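Local coordinates for protein D-alanyl-D-alanine carboxypeptidase (Enterococcus faecalis V583, PDB 5ZHF) that cleaves, as a zinc-dependent carboxypeptidase, the terminal D-alanine from peptidoglycan pentapeptides in vitro and so probably contributes to vancomycin resistance, at residues A[179-184]-A[212-217]; A[108-113]-A[126-131]; A[59-64]-A[72-77]; A[81-86]-A[161-166]. All coordinates share one frame; numbering follows the deposited sequence.

Interaction 1. Residues A[179-184]-A[212-217]; sequences PDKTEI and LEEYLN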
loop_
_atom_site.group_PDB
_atom_site.type_symbol
_atom_site.label_atom_id
_atom_site.label_comp_id
_atom_site.label_asym_id
_atom_site.label_seq_id
_atom_site.Cartn_x
_atom_site.Cartn_y
_atom_site.Cartn_z
ATOM N N PRO A 179 -9.622 7.930 -2.322
ATOM C CA PRO A 179 -10.000 9.231 -1.763
ATOM C C PRO A 179 -11.421 9.295 -1.198
ATOM O O PRO A 179 -11.685 10.086 -0.299
ATOM C CB PRO A 179 -9.833 10.195 -2.956
ATOM C CG PRO A 179 -9.805 9.349 -4.174
ATOM C CD PRO A 179 -9.256 8.015 -3.751
ATOM N N ASP A 180 -12.316 8.469 -1.715
ATOM C CA ASP A 180 -13.711 8.473 -1.270
ATOM C C ASP A 180 -14.016 7.508 -0.117
ATOM O O ASP A 180 -15.174 7.334 0.219
ATOM C CB ASP A 180 -14.643 8.213 -2.462
ATOM C CG ASP A 180 -14.497 6.835 -3.043
ATOM O OD1 ASP A 180 -13.415 6.218 -2.924
ATOM O OD2 ASP A 180 -15.482 6.361 -3.633
ATOM N N LYS A 181 -12.990 6.898 0.482
ATOM C CA LYS A 181 -13.159 5.958 1.600
ATOM C C LYS A 181 -12.328 6.301 2.840
ATOM O O LYS A 181 -12.161 5.437 3.724
ATOM C CB LYS A 181 -12.798 4.528 1.152
ATOM C CG LYS A 181 -13.585 4.030 -0.040
ATOM C CD LYS A 181 -15.026 3.744 0.306
ATOM C CE LYS A 181 -15.751 3.299 -0.949
ATOM N NZ LYS A 181 -17.091 2.737 -0.686
ATOM N N THR A 182 -11.855 7.538 2.951
ATOM C CA THR A 182 -10.999 7.939 4.100
ATOM C C THR A 182 -11.718 7.768 5.444
ATOM O O THR A 182 -11.086 7.448 6.456
ATOM C CB THR A 182 -10.444 9.381 3.955
ATOM O OG1 THR A 182 -11.524 10.326 3.950
ATOM C CG2 THR A 182 -9.620 9.536 2.679
ATOM N N GLU A 183 -13.047 7.922 5.432
ATOM C CA GLU A 183 -13.860 7.788 6.633
ATOM C C GLU A 183 -14.056 6.327 7.102
ATOM O O GLU A 183 -14.515 6.081 8.223
ATOM C CB GLU A 183 -15.202 8.516 6.435
ATOM C CG GLU A 183 -15.032 10.024 6.203
ATOM C CD GLU A 183 -16.338 10.792 5.980
ATOM O OE1 GLU A 183 -17.359 10.172 5.619
ATOM O OE2 GLU A 183 -16.333 12.041 6.151
ATOM N N ILE A 184 -13.694 5.358 6.256
ATOM C CA ILE A 184 -13.735 3.961 6.615
ATOM C C ILE A 184 -12.308 3.447 6.866
ATOM O O ILE A 184 -12.058 2.814 7.895
ATOM C CB ILE A 184 -14.474 3.139 5.530
ATOM C CG1 ILE A 184 -15.957 3.541 5.488
ATOM C CG2 ILE A 184 -14.329 1.650 5.806
ATOM C CD1 ILE A 184 -16.662 3.174 4.205
ATOM N N LEU A 212 -11.087 -2.380 1.265
ATOM C CA LEU A 212 -10.930 -3.721 1.782
ATOM C C LEU A 212 -11.821 -4.003 3.010
ATOM O O LEU A 212 -12.456 -5.060 3.099
ATOM C CB LEU A 212 -9.467 -3.984 2.119
ATOM C CG LEU A 212 -9.138 -5.409 2.580
ATOM C CD1 LEU A 212 -9.581 -6.466 1.572
ATOM C CD2 LEU A 212 -7.649 -5.516 2.897
ATOM N N GLU A 213 -11.883 -3.043 3.920
ATOM C CA GLU A 213 -12.704 -3.184 5.116
ATOM C C GLU A 213 -14.172 -3.491 4.790
ATOM O O GLU A 213 -14.774 -4.371 5.425
ATOM C CB GLU A 213 -12.619 -1.933 5.980
ATOM C CG GLU A 213 -11.329 -1.771 6.747
ATOM C CD GLU A 213 -10.189 -1.109 5.970
ATOM O OE1 GLU A 213 -10.346 -0.781 4.750
ATOM O OE2 GLU A 213 -9.123 -0.932 6.591
ATOM N N GLU A 214 -14.730 -2.765 3.820
ATOM C CA GLU A 214 -16.120 -2.969 3.353
ATOM C C GLU A 214 -16.300 -4.341 2.748
ATOM O O GLU A 214 -17.290 -5.032 3.039
ATOM C CB GLU A 214 -16.497 -1.936 2.290
ATOM C CG GLU A 214 -16.674 -0.533 2.802
ATOM C CD GLU A 214 -16.956 0.450 1.675
ATOM O OE1 GLU A 214 -16.121 0.560 0.758
ATOM O OE2 GLU A 214 -18.014 1.110 1.690
ATOM N N TYR A 215 -15.339 -4.740 1.904
ATOM C CA TYR A 215 -15.384 -6.043 1.261
ATOM C C TYR A 215 -15.436 -7.163 2.297
ATOM O O TYR A 215 -16.266 -8.086 2.197
ATOM C CB TYR A 215 -14.164 -6.235 0.359
ATOM C CG TYR A 215 -14.138 -7.557 -0.358
ATOM C CD1 TYR A 215 -15.002 -7.805 -1.418
ATOM C CD2 TYR A 215 -13.255 -8.562 0.023
ATOM C CE1 TYR A 215 -14.973 -9.002 -2.088
ATOM C CE2 TYR A 215 -13.235 -9.775 -0.636
ATOM C CZ TYR A 215 -14.085 -9.976 -1.698
ATOM O OH TYR A 215 -14.081 -11.154 -2.384
ATOM N N LEU A 216 -14.542 -7.086 3.272
ATOM C CA LEU A 216 -14.461 -8.097 4.320
ATOM C C LEU A 216 -15.710 -8.097 5.189
ATOM O O LEU A 216 -16.208 -9.162 5.521
ATOM C CB LEU A 216 -13.216 -7.923 5.181
ATOM C CG LEU A 216 -11.911 -8.149 4.408
ATOM C CD1 LEU A 216 -10.719 -7.796 5.280
ATOM C CD2 LEU A 216 -11.815 -9.567 3.842
ATOM N N ASN A 217 -16.208 -6.909 5.536
ATOM C CA ASN A 217 -17.441 -6.784 6.331
ATOM C C ASN A 217 -18.618 -7.423 5.587
ATOM O O ASN A 217 -19.368 -8.207 6.176
ATOM C CB ASN A 217 -17.721 -5.312 6.678
ATOM C CG ASN A 217 -18.969 -5.132 7.539
ATOM O OD1 ASN A 217 -18.990 -5.522 8.706
ATOM N ND2 ASN A 217 -20.007 -4.538 6.964
#

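Interaction 2. Residues A[108-113]-A[126-131]; sequences DEKVAE and AEAETW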
loop_
_atom_site.group_PDB
_atom_site.type_symbol
_atom_site.label_atom_id
_atom_site.label_comp_id
_atom_site.label_asym_id
_atom_site.label_seq_id
_atom_site.Cartn_x
_atom_site.Cartn_y
_atom_site.Cartn_z
ATOM N N ASP A 108 8.082 8.772 12.349
ATOM C CA ASP A 108 8.711 9.868 13.050
ATOM C C ASP A 108 9.068 10.999 12.115
ATOM O O ASP A 108 8.952 12.127 12.458
ATOM C CB ASP A 108 9.957 9.377 13.773
ATOM C CG ASP A 108 9.648 8.498 14.943
ATOM O OD1 ASP A 108 8.503 8.391 15.347
ATOM O OD2 ASP A 108 10.584 7.931 15.463
ATOM N N GLU A 109 9.520 10.673 10.932
ATOM C CA GLU A 109 9.840 11.695 9.929
ATOM C C GLU A 109 8.587 12.469 9.511
ATOM O O GLU A 109 8.653 13.684 9.329
ATOM C CB GLU A 109 10.593 11.099 8.724
ATOM C CG GLU A 109 12.047 10.799 9.091
ATOM C CD GLU A 109 12.885 10.126 8.005
ATOM O OE1 GLU A 109 14.054 10.578 7.782
ATOM O OE2 GLU A 109 12.399 9.134 7.394
ATOM N N LYS A 110 7.450 11.785 9.400
ATOM C CA LYS A 110 6.171 12.456 9.100
ATOM C C LYS A 110 5.724 13.339 10.262
ATOM O O LYS A 110 5.237 14.455 10.018
ATOM C CB LYS A 110 5.066 11.451 8.735
ATOM C CG LYS A 110 3.753 12.043 8.208
ATOM C CD LYS A 110 3.887 12.901 6.957
ATOM C CE LYS A 110 4.380 12.145 5.731
ATOM N NZ LYS A 110 4.898 13.072 4.676
ATOM N N VAL A 111 5.881 12.855 11.494
ATOM C CA VAL A 111 5.575 13.658 12.700
ATOM C C VAL A 111 6.428 14.950 12.690
ATOM O O VAL A 111 5.916 16.058 12.884
ATOM C CB VAL A 111 5.785 12.848 14.000
ATOM C CG1 VAL A 111 5.711 13.744 15.252
ATOM C CG2 VAL A 111 4.754 11.715 14.118
ATOM N N ALA A 112 7.712 14.811 12.377
ATOM C CA ALA A 112 8.610 15.970 12.314
ATOM C C ALA A 112 8.183 16.986 11.249
ATOM O O ALA A 112 8.295 18.197 11.470
ATOM C CB ALA A 112 10.045 15.523 12.068
ATOM N N GLU A 113 7.738 16.508 10.088
ATOM C CA GLU A 113 7.230 17.401 9.038
ATOM C C GLU A 113 6.036 18.222 9.518
ATOM O O GLU A 113 5.941 19.409 9.203
ATOM C CB GLU A 113 6.838 16.633 7.781
ATOM C CG GLU A 113 8.017 16.140 6.973
ATOM C CD GLU A 113 7.614 15.123 5.910
ATOM O OE1 GLU A 113 6.402 14.985 5.618
ATOM O OE2 GLU A 113 8.527 14.456 5.361
ATOM N N ALA A 126 -1.025 12.596 15.796
ATOM C CA ALA A 126 -2.383 12.302 15.328
ATOM C C ALA A 126 -2.582 12.611 13.842
ATOM O O ALA A 126 -3.243 11.860 13.124
ATOM C CB ALA A 126 -3.404 13.061 16.165
ATOM N N GLU A 127 -1.992 13.704 13.370
ATOM C CA GLU A 127 -2.086 14.048 11.959
ATOM C C GLU A 127 -1.240 13.104 11.089
ATOM O O GLU A 127 -1.662 12.722 10.009
ATOM C CB GLU A 127 -1.681 15.511 11.745
ATOM C CG GLU A 127 -2.206 16.113 10.459
ATOM C CD GLU A 127 -3.713 16.213 10.427
ATOM O OE1 GLU A 127 -4.287 16.964 11.246
ATOM O OE2 GLU A 127 -4.315 15.535 9.576
ATOM N N ALA A 128 -0.054 12.733 11.568
ATOM C CA ALA A 128 0.837 11.824 10.838
ATOM C C ALA A 128 0.208 10.450 10.593
ATOM O O ALA A 128 0.474 9.832 9.562
ATOM C CB ALA A 128 2.149 11.652 11.577
ATOM N N GLU A 129 -0.610 9.995 11.540
ATOM C CA GLU A 129 -1.236 8.670 11.472
ATOM C C GLU A 129 -2.237 8.524 10.307
ATOM O O GLU A 129 -2.485 7.410 9.846
ATOM C CB GLU A 129 -1.901 8.341 12.817
ATOM C CG GLU A 129 -2.212 6.874 13.045
ATOM C CD GLU A 129 -2.342 6.497 14.517
ATOM O OE1 GLU A 129 -2.122 7.359 15.400
ATOM O OE2 GLU A 129 -2.650 5.319 14.797
ATOM N N THR A 130 -2.781 9.637 9.811
ATOM C CA THR A 130 -3.637 9.619 8.615
ATOM C C THR A 130 -2.850 9.293 7.346
ATOM O O THR A 130 -3.467 9.059 6.307
ATOM C CB THR A 130 -4.405 10.948 8.384
ATOM O OG1 THR A 130 -3.482 12.017 8.096
ATOM C CG2 THR A 130 -5.253 11.312 9.595
ATOM N N TRP A 131 -1.508 9.306 7.435
ATOM C CA TRP A 131 -0.595 8.961 6.341
ATOM C C TRP A 131 0.277 7.738 6.571
ATOM O O TRP A 131 0.483 6.947 5.650
ATOM C CB TRP A 131 0.349 10.142 6.059
ATOM C CG TRP A 131 -0.358 11.397 5.630
ATOM C CD1 TRP A 131 -0.605 12.488 6.406
ATOM C CD2 TRP A 131 -0.897 11.695 4.334
ATOM N NE1 TRP A 131 -1.268 13.448 5.678
ATOM C CE2 TRP A 131 -1.468 12.984 4.408
ATOM C CE3 TRP A 131 -0.978 10.988 3.123
ATOM C CZ2 TRP A 131 -2.082 13.601 3.303
ATOM C CZ3 TRP A 131 -1.600 11.588 2.034
ATOM C CH2 TRP A 131 -2.145 12.891 2.139
#

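Interaction 3. Residues A[59-64]-A[72-77]; sequences ELEQLS and RISPYL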
loop_
_atom_site.group_PDB
_atom_site.type_symbol
_atom_site.label_atom_id
_atom_site.label_comp_id
_atom_site.label_asym_id
_atom_site.label_seq_id
_atom_site.Cartn_x
_atom_site.Cartn_y
_atom_site.Cartn_z
ATOM N N GLU A 59 8.054 -14.987 3.932
ATOM C CA GLU A 59 9.234 -15.285 3.136
ATOM C C GLU A 59 9.383 -14.189 2.095
ATOM O O GLU A 59 8.476 -13.980 1.302
ATOM C CB GLU A 59 9.104 -16.643 2.437
ATOM C CG GLU A 59 9.054 -17.829 3.382
ATOM C CD GLU A 59 10.290 -17.975 4.255
ATOM O OE1 GLU A 59 11.404 -17.641 3.799
ATOM O OE2 GLU A 59 10.148 -18.429 5.416
ATOM N N LEU A 60 10.524 -13.514 2.101
ATOM C CA LEU A 60 10.722 -12.349 1.264
ATOM C C LEU A 60 11.631 -12.617 0.098
ATOM O O LEU A 60 12.565 -13.415 0.197
ATOM C CB LEU A 60 11.293 -11.210 2.083
ATOM C CG LEU A 60 10.372 -10.761 3.217
ATOM C CD1 LEU A 60 11.101 -9.873 4.215
ATOM C CD2 LEU A 60 9.145 -10.072 2.628
ATOM N N GLU A 61 11.331 -11.955 -1.012
ATOM C CA GLU A 61 12.177 -11.931 -2.175
ATOM C C GLU A 61 12.660 -10.502 -2.351
ATOM O O GLU A 61 11.911 -9.544 -2.101
ATOM C CB GLU A 61 11.384 -12.327 -3.412
ATOM C CG GLU A 61 12.257 -12.470 -4.648
ATOM C CD GLU A 61 11.478 -12.889 -5.870
ATOM O OE1 GLU A 61 10.463 -12.225 -6.167
ATOM O OE2 GLU A 61 11.899 -13.856 -6.546
ATOM N N GLN A 62 13.893 -10.370 -2.810
ATOM C CA GLN A 62 14.481 -9.058 -3.083
ATOM C C GLN A 62 14.300 -8.732 -4.554
ATOM O O GLN A 62 14.566 -9.582 -5.435
ATOM C CB GLN A 62 15.944 -9.088 -2.714
ATOM C CG GLN A 62 16.608 -7.741 -2.810
ATOM C CD GLN A 62 18.024 -7.771 -2.293
ATOM O OE1 GLN A 62 18.261 -8.131 -1.140
ATOM N NE2 GLN A 62 18.966 -7.395 -3.138
ATOM N N LEU A 63 13.813 -7.513 -4.811
ATOM C CA LEU A 63 13.662 -6.989 -6.154
ATOM C C LEU A 63 15.001 -6.394 -6.598
ATOM O O LEU A 63 15.905 -6.248 -5.772
ATOM C CB LEU A 63 12.582 -5.918 -6.179
ATOM C CG LEU A 63 11.204 -6.368 -5.734
ATOM C CD1 LEU A 63 10.233 -5.201 -5.800
ATOM C CD2 LEU A 63 10.730 -7.502 -6.623
ATOM N N SER A 64 15.099 -6.025 -7.877
ATOM C CA SER A 64 16.378 -5.494 -8.404
ATOM C C SER A 64 16.861 -4.245 -7.654
ATOM O O SER A 64 18.066 -4.047 -7.508
ATOM C CB SER A 64 16.312 -5.225 -9.906
ATOM O OG SER A 64 15.326 -4.289 -10.203
ATOM N N ARG A 72 5.072 -14.693 -2.423
ATOM C CA ARG A 72 3.819 -15.113 -3.019
ATOM C C ARG A 72 3.230 -14.121 -4.017
ATOM O O ARG A 72 2.441 -14.522 -4.874
ATOM C CB ARG A 72 2.797 -15.443 -1.924
ATOM C CG ARG A 72 3.180 -16.677 -1.128
ATOM C CD ARG A 72 2.249 -16.884 0.048
ATOM N NE ARG A 72 2.511 -15.928 1.113
ATOM C CZ ARG A 72 1.988 -15.969 2.339
ATOM N NH1 ARG A 72 1.153 -16.942 2.705
ATOM N NH2 ARG A 72 2.309 -15.039 3.220
ATOM N N ILE A 73 3.591 -12.829 -3.896
ATOM C CA ILE A 73 3.052 -11.797 -4.800
ATOM C C ILE A 73 4.005 -11.502 -5.955
ATOM O O ILE A 73 3.626 -10.806 -6.882
ATOM C CB ILE A 73 2.653 -10.464 -4.080
ATOM C CG1 ILE A 73 3.868 -9.548 -3.828
ATOM C CG2 ILE A 73 1.900 -10.744 -2.793
ATOM C CD1 ILE A 73 3.499 -8.247 -3.132
ATOM N N SER A 74 5.191 -12.095 -5.943
ATOM C CA SER A 74 6.210 -11.793 -6.953
ATOM C C SER A 74 5.776 -11.876 -8.437
ATOM O O SER A 74 5.964 -10.921 -9.193
ATOM C CB SER A 74 7.461 -12.639 -6.716
ATOM O OG SER A 74 8.383 -12.372 -7.755
ATOM N N PRO A 75 5.202 -13.011 -8.885
ATOM C CA PRO A 75 4.799 -13.072 -10.302
ATOM C C PRO A 75 3.694 -12.109 -10.684
ATOM O O PRO A 75 3.647 -11.649 -11.820
ATOM C CB PRO A 75 4.381 -14.536 -10.508
ATOM C CG PRO A 75 4.140 -15.068 -9.156
ATOM C CD PRO A 75 4.902 -14.258 -8.157
ATOM N N TYR A 76 2.817 -11.786 -9.736
ATOM C CA TYR A 76 1.710 -10.879 -9.980
ATOM C C TYR A 76 2.226 -9.445 -10.118
ATOM O O TYR A 76 1.802 -8.743 -11.012
ATOM C CB TYR A 76 0.704 -10.957 -8.851
ATOM C CG TYR A 76 0.077 -12.328 -8.754
ATOM C CD1 TYR A 76 -0.947 -12.695 -9.606
ATOM C CD2 TYR A 76 0.530 -13.252 -7.812
ATOM C CE1 TYR A 76 -1.513 -13.967 -9.536
ATOM C CE2 TYR A 76 -0.022 -14.533 -7.734
ATOM C CZ TYR A 76 -1.043 -14.873 -8.593
ATOM O OH TYR A 76 -1.620 -16.142 -8.501
ATOM N N LEU A 77 3.161 -9.068 -9.249
ATOM C CA LEU A 77 3.811 -7.754 -9.347
ATOM C C LEU A 77 4.602 -7.641 -10.657
ATOM O O LEU A 77 4.541 -6.612 -11.334
ATOM C CB LEU A 77 4.710 -7.522 -8.139
ATOM C CG LEU A 77 5.322 -6.109 -8.043
ATOM C CD1 LEU A 77 4.226 -5.070 -7.921
ATOM C CD2 LEU A 77 6.295 -6.024 -6.889
#

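Interaction 4. Residues A[81-86]-A[161-166]; sequences FDAARA and YRWLDE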
loop_
_atom_site.group_PDB
_atom_site.type_symbol
_atom_site.label_atom_id
_atom_site.label_comp_id
_atom_site.label_asym_id
_atom_site.label_seq_id
_atom_site.Cartn_x
_atom_site.Cartn_y
_atom_site.Cartn_z
ATOM N N PHE A 81 3.935 -4.933 -13.650
ATOM C CA PHE A 81 4.977 -4.046 -14.186
ATOM C C PHE A 81 5.182 -4.254 -15.684
ATOM O O PHE A 81 5.280 -3.270 -16.454
ATOM C CB PHE A 81 6.294 -4.176 -13.405
ATOM C CG PHE A 81 6.377 -3.261 -12.212
ATOM C CD1 PHE A 81 5.367 -3.207 -11.284
ATOM C CD2 PHE A 81 7.480 -2.448 -12.020
ATOM C CE1 PHE A 81 5.426 -2.370 -10.183
ATOM C CE2 PHE A 81 7.555 -1.617 -10.913
ATOM C CZ PHE A 81 6.530 -1.552 -10.010
ATOM N N ASP A 82 5.189 -5.518 -16.105
ATOM C CA ASP A 82 5.275 -5.841 -17.525
ATOM C C ASP A 82 4.149 -5.196 -18.336
ATOM O O ASP A 82 4.400 -4.650 -19.416
ATOM C CB ASP A 82 5.238 -7.357 -17.745
ATOM C CG ASP A 82 6.515 -8.067 -17.328
ATOM O OD1 ASP A 82 7.530 -7.429 -17.003
ATOM O OD2 ASP A 82 6.491 -9.316 -17.353
ATOM N N ALA A 83 2.915 -5.246 -17.810
ATOM C CA ALA A 83 1.743 -4.674 -18.481
ATOM C C ALA A 83 1.798 -3.157 -18.537
ATOM O O ALA A 83 1.457 -2.554 -19.567
ATOM C CB ALA A 83 0.450 -5.105 -17.773
ATOM N N ALA A 84 2.225 -2.533 -17.440
ATOM C CA ALA A 84 2.374 -1.072 -17.424
ATOM C C ALA A 84 3.376 -0.644 -18.516
ATOM O O ALA A 84 3.081 0.242 -19.331
ATOM C CB ALA A 84 2.814 -0.599 -16.050
ATOM N N ARG A 85 4.530 -1.316 -18.573
ATOM C CA ARG A 85 5.567 -0.962 -19.534
ATOM C C ARG A 85 5.126 -1.208 -20.957
ATOM O O ARG A 85 5.452 -0.423 -21.822
ATOM C CB ARG A 85 6.860 -1.683 -19.229
ATOM C CG ARG A 85 7.492 -1.218 -17.935
ATOM C CD ARG A 85 8.664 -2.103 -17.567
ATOM N NE ARG A 85 9.242 -1.767 -16.270
ATOM C CZ ARG A 85 9.760 -2.649 -15.411
ATOM N NH1 ARG A 85 9.775 -3.958 -15.668
ATOM N NH2 ARG A 85 10.285 -2.210 -14.269
ATOM N N ALA A 86 4.362 -2.275 -21.192
ATOM C CA ALA A 86 3.743 -2.501 -22.512
ATOM C C ALA A 86 2.817 -1.370 -22.939
ATOM O O ALA A 86 2.606 -1.155 -24.145
ATOM C CB ALA A 86 2.992 -3.824 -22.531
ATOM N N TYR A 161 -0.095 6.664 -11.456
ATOM C CA TYR A 161 -1.213 6.524 -10.520
ATOM C C TYR A 161 -2.525 6.265 -11.245
ATOM O O TYR A 161 -3.324 5.415 -10.824
ATOM C CB TYR A 161 -1.350 7.733 -9.589
ATOM C CG TYR A 161 -0.130 8.060 -8.763
ATOM C CD1 TYR A 161 0.767 7.065 -8.336
ATOM C CD2 TYR A 161 0.128 9.370 -8.364
ATOM C CE1 TYR A 161 1.862 7.366 -7.555
ATOM C CE2 TYR A 161 1.239 9.671 -7.603
ATOM C CZ TYR A 161 2.100 8.668 -7.193
ATOM O OH TYR A 161 3.205 8.978 -6.434
ATOM N N ARG A 162 -2.728 6.957 -12.362
ATOM C CA ARG A 162 -3.903 6.734 -13.190
ATOM C C ARG A 162 -3.926 5.326 -13.779
ATOM O O ARG A 162 -4.960 4.657 -13.730
ATOM C CB ARG A 162 -4.011 7.797 -14.287
ATOM C CG ARG A 162 -5.294 7.664 -15.093
ATOM C CD ARG A 162 -5.386 8.745 -16.141
ATOM N NE ARG A 162 -4.293 8.665 -17.097
ATOM C CZ ARG A 162 -4.149 9.480 -18.138
ATOM N NH1 ARG A 162 -5.043 10.442 -18.373
ATOM N NH2 ARG A 162 -3.107 9.327 -18.955
ATOM N N TRP A 163 -2.786 4.853 -14.302
ATOM C CA TRP A 163 -2.719 3.533 -14.878
ATOM C C TRP A 163 -3.009 2.482 -13.806
ATOM O O TRP A 163 -3.742 1.515 -14.056
ATOM C CB TRP A 163 -1.365 3.277 -15.544
ATOM C CG TRP A 163 -1.320 1.972 -16.285
ATOM C CD1 TRP A 163 -1.567 1.779 -17.616
ATOM C CD2 TRP A 163 -1.055 0.673 -15.732
ATOM N NE1 TRP A 163 -1.446 0.460 -17.935
ATOM C CE2 TRP A 163 -1.160 -0.252 -16.795
ATOM C CE3 TRP A 163 -0.720 0.201 -14.450
ATOM C CZ2 TRP A 163 -0.943 -1.612 -16.624
ATOM C CZ3 TRP A 163 -0.533 -1.167 -14.274
ATOM C CH2 TRP A 163 -0.636 -2.051 -15.356
ATOM N N LEU A 164 -2.418 2.662 -12.625
ATOM C CA LEU A 164 -2.630 1.688 -11.548
ATOM C C LEU A 164 -4.119 1.638 -11.153
ATOM O O LEU A 164 -4.697 0.533 -10.957
ATOM C CB LEU A 164 -1.784 2.053 -10.341
ATOM C CG LEU A 164 -0.297 1.817 -10.535
ATOM C CD1 LEU A 164 0.496 2.522 -9.457
ATOM C CD2 LEU A 164 0.062 0.333 -10.613
ATOM N N ASP A 165 -4.721 2.811 -11.006
ATOM C CA ASP A 165 -6.135 2.904 -10.611
ATOM C C ASP A 165 -6.999 2.080 -11.545
ATOM O O ASP A 165 -7.908 1.355 -11.102
ATOM C CB ASP A 165 -6.608 4.373 -10.581
ATOM C CG ASP A 165 -8.100 4.506 -10.240
ATOM O OD1 ASP A 165 -8.463 4.339 -9.049
ATOM O OD2 ASP A 165 -8.900 4.749 -11.170
ATOM N N GLU A 166 -6.722 2.192 -12.838
ATOM C CA GLU A 166 -7.546 1.582 -13.881
ATOM C C GLU A 166 -7.193 0.125 -14.194
ATOM O O GLU A 166 -7.991 -0.584 -14.824
ATOM C CB GLU A 166 -7.459 2.462 -15.146
ATOM C CG GLU A 166 -8.039 3.852 -14.901
ATOM C CD GLU A 166 -7.734 4.879 -15.993
ATOM O OE1 GLU A 166 -7.127 4.530 -16.992
ATOM O OE2 GLU A 166 -8.096 6.062 -15.810
#

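Interaction 1. Residues A[179-184]-A[212-217]
K181 and E214 meet as a salt bridge at the surface, linking the N-cap position of the short helix 182-185 to the first turn of helix 212-218. From CB the lysine runs to CG, and a bend at chi2 (-71°) turns the rest of the chain toward the glutamate. K181 CD lies 3.4 Å and K181 CE 3.2 Å from E214 OE1. At the tip, K181 NZ donates to the syn lone pair of E214 OE1 (2.8 Å) and makes a weaker bond to E214 OE2 at 3.0 Å. The two side chains cross at about a right angle. The ammonium group sits before both oxygens of the carboxylate. E214 OE1 also accepts from the backbone N of C211, which ties the acid to the start of its own helix. I184 packs beside this pair: CD1 lies 3.5 Å from E214 OE2, and CG2 rests 4.0 Å from E213 CB. The carboxylate of E213 is turned to R176 and N47. Lysine suits its place because a long flexible chain can cross the gap between the two helices. With OE1 taking two donors and OE2 a weak one, E214 is probably held as the anion.

Interaction 2. Residues A[108-113]-A[126-131]
A helix-loop-helix unit, helices 100-116 and 121-128, leads into the substrate-binding site, and its two helices meet where K110 points at A128 and a V111 branch reaches it. The backbones come close, with CA atoms of V111 and A128 5.4 Å apart, an approach that the small methyl of A128 permits. That methyl, A128 CB, touches V111 CG2 at 3.6 Å and K110 CG at 3.8 Å. A chi1 of -171° swings K110 CG to the far side from the backbone N and lays it over A128; bends at chi2 and chi3 then carry the chain away to a salt bridge, K110 NZ to E113 OE1 at 2.6 Å. The ammonium also lies roughly above W131, but K110 NZ is 5.9 Å from the centroid of the W131 five-membered ring, so the attraction is weak at most. Beyond A128 the chain turns: E127 O accepts from T130 OG1 at 2.7 Å as well as from the T130 amide. W131, a substrate-binding residue, follows; its NE1 is hydrogen-bonded to the hydroxyl of Y114, and its side chain packs on E190, the inferred proton donor/acceptor. The unit thus leads into the substrate-binding segment W131-V132-A133 of this M15B peptidase.

Interaction 3. Residues A[59-64]-A[72-77]
One hydrogen bond carries the polar half of this contact: S74 OG donates to E61 OE1 at 2.6 Å. E61 reaches across from strand 60-62 with an extended chain, its CG anti to the backbone N (chi1 -174°), and takes the hydroxyl on the syn lone pair of OE1. A glutamate has the length to bridge the 7.6 Å between the CA atoms of E61 and S74, while serine offers a short hydroxyl that can donate to it. Strand 60-62 forms a small antiparallel hairpin with strand 68-70, and the chain passes from that hairpin through a short 3-10 segment into helix 74-86, so the bond joins the first strand to the helix that follows the second. The apolar half is a leucine pair. L63 CD1 lies 4.2 Å from L77 CD2, and the two side chains cross at about a right angle. Both leucines also rest on I69 of the hairpin and on V93 of strand 91-95; branched aliphatic chains suit this apolar region between hairpin, helix and strand.

Interaction 4. Residues A[81-86]-A[161-166]
W163 accounts for nearly half of the surface buried here, and it spends its indole on two alanines of the facing helix, A84 and A83. The methyl of A84 stands squarely over one face of the ring: A84 CB is 3.7 Å from the centroid of the W163 six-membered ring and 6° off its normal, a CH-pi contact. A84 N lies 3.4 Å and A83 CB 3.9 Å from W163 CZ2. A chi1 near 180° (-174°) sends the indole out from its helix toward the other. Alanine fits these positions, since a small methyl lets a broad flat ring lie almost against the helix backbone. The one polar atom of the indole, NE1, is hydrogen-bonded to D87, just past the end of the alanine-bearing helix. L80, one turn earlier on helix 74-86, also touches W163 and L164. A84 packs on P91 of strand 91-95, and L164 meets Y194 of strand 193-196, so both helices, 74-86 and 157-167, are seated on the central antiparallel sheet.

Overall arrangement
Along the chain, interaction 3 comes first, and interaction 4 begins just after it on the same helix, 74-86; their centres are about 17 Å apart. Interaction 4 then joins that helix to 157-167, and the helix-loop-helix unit of interaction 2 falls within the long intervening stretch of chain. Interaction 1 follows last, near the C-terminus. Interactions 2 and 3 lie on opposite sides of the chain's centre, about 29 Å between centres, as do 2 and 4. Interactions 3 and 4 tie helix 74-86 to the small hairpin at one end and to helix 157-167 at the other, while interaction 2 shapes part of the substrate side and interaction 1 ties a surface helix to the C-terminal one. The zinc ligands H140, D147 and H193 belong to none of the four.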